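Local coordinates for amidohydrolase 3 domain-containing protein (PDB 3GGM) that probably hydrolyses carbon-nitrogen bonds other than peptide bonds as a full-length enzyme, of which this chain is only a short N-terminal piece, at residues 26-30 against 31-35. Sequence-based numbering, arbitrary orientation.
Sequences IAITD and GLITA
T29 and L32 close a two-residue turn, D30-G31, with a reciprocal backbone pair: T29 N to L32 O is 3.0 Å, and L32 N returns to T29 O at 3.2 Å, approaching from above that carbonyl's plane. I28 and I33 follow as a non-hydrogen-bonded antiparallel pair. Beyond them the register slips by one: A27 O accepts T34 N at 2.8 Å, while A27 N donates to A35 O, also 2.8 Å. T34 and A35 thus both face A27, and the helix-like backbone of T34 (phi -99°, psi -26°) fits the first position of a classic bulge.

On one face, I33 touches two isoleucines. Its CD1 lies 3.7 Å from I28 CG1; its CG2 meets I26 CG1 at 3.5 Å, a tight pair whose side chains cross nearly at right angles, and I33 CG1 also lies near I26 CD1. I26 has CG1 anti to the backbone N (chi1 -175°), which carries the chain across to I33. L8 of strand 6-9 packs on I26 and I28, L74 of a second subunit on I28 and I33, and L16 of a third on I33. On the opposite face, that of A27, T29 and L32, T34 OG1 lies against T29 OG1; their 2.4 Å separation is doubtful, although a hydrogen bond is plausible.

Together these features define a tight antiparallel beta hairpin with a classic bulge, joining strands 22-29 and 32-37 in what is probably the N-terminal part of the small beta domain, as in other YtcJ-like amidohydrolases.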
# COMPACT_ATOMS: atom_id res chain seq x y z
N ILE A 26 8.41 -12.32 12.85
CA ILE A 26 9.02 -12.76 11.61
C ILE A 26 10.53 -12.58 11.71
O ILE A 26 11.01 -11.65 12.37
CB ILE A 26 8.46 -11.94 10.43
CG1 ILE A 26 9.00 -12.46 9.10
CG2 ILE A 26 8.85 -10.48 10.59
CD1 ILE A 26 8.42 -11.73 7.90
N ALA A 27 11.28 -13.49 11.08
CA ALA A 27 12.74 -13.42 11.09
C ALA A 27 13.22 -13.21 9.66
O ALA A 27 12.72 -13.85 8.72
CB ALA A 27 13.35 -14.71 11.67
N ILE A 28 14.19 -12.31 9.50
CA ILE A 28 14.74 -11.97 8.19
C ILE A 28 16.25 -12.17 8.19
O ILE A 28 16.95 -11.70 9.09
CB ILE A 28 14.45 -10.49 7.84
CG1 ILE A 28 12.93 -10.26 7.83
CG2 ILE A 28 15.07 -10.12 6.48
CD1 ILE A 28 12.55 -8.80 7.63
N THR A 29 16.74 -12.88 7.17
CA THR A 29 18.17 -13.14 7.03
C THR A 29 18.55 -12.66 5.64
O THR A 29 18.05 -13.16 4.63
CB THR A 29 18.47 -14.63 7.19
OG1 THR A 29 17.92 -15.08 8.44
CG2 THR A 29 19.98 -14.88 7.19
N ASP A 30 19.45 -11.68 5.60
CA ASP A 30 19.89 -11.03 4.36
C ASP A 30 18.55 -11.05 3.62
O ASP A 30 18.17 -12.06 3.03
CB ASP A 30 20.14 -12.05 3.24
CG ASP A 30 21.37 -12.93 3.50
OD1 ASP A 30 22.34 -12.43 4.11
OD2 ASP A 30 21.37 -14.11 3.09
N GLY A 31 17.87 -9.91 3.61
CA GLY A 31 16.61 -9.82 2.90
C GLY A 31 15.45 -10.74 2.58
O GLY A 31 14.50 -10.35 1.90
N LEU A 32 15.55 -11.97 3.07
CA LEU A 32 14.53 -12.99 2.83
C LEU A 32 13.98 -13.51 4.16
O LEU A 32 14.72 -13.62 5.14
CB LEU A 32 15.14 -14.16 2.05
CG LEU A 32 15.97 -13.85 0.80
CD1 LEU A 32 16.55 -15.16 0.24
CD2 LEU A 32 15.11 -13.16 -0.24
N ILE A 33 12.69 -13.83 4.19
CA ILE A 33 12.08 -14.35 5.41
C ILE A 33 12.62 -15.75 5.69
O ILE A 33 12.52 -16.64 4.86
CB ILE A 33 10.55 -14.43 5.28
CG1 ILE A 33 10.01 -13.10 4.76
CG2 ILE A 33 9.94 -14.75 6.63
CD1 ILE A 33 10.44 -11.89 5.56
N THR A 34 13.18 -15.93 6.89
CA THR A 34 13.78 -17.19 7.31
C THR A 34 12.86 -18.02 8.19
O THR A 34 13.00 -19.25 8.28
CB THR A 34 15.04 -16.95 8.15
OG1 THR A 34 15.77 -15.84 7.62
CG2 THR A 34 15.92 -18.19 8.14
N ALA A 35 11.94 -17.35 8.88
CA ALA A 35 11.00 -18.04 9.75
C ALA A 35 9.91 -17.09 10.22
O ALA A 35 10.09 -15.87 10.21
CB ALA A 35 11.73 -18.62 10.96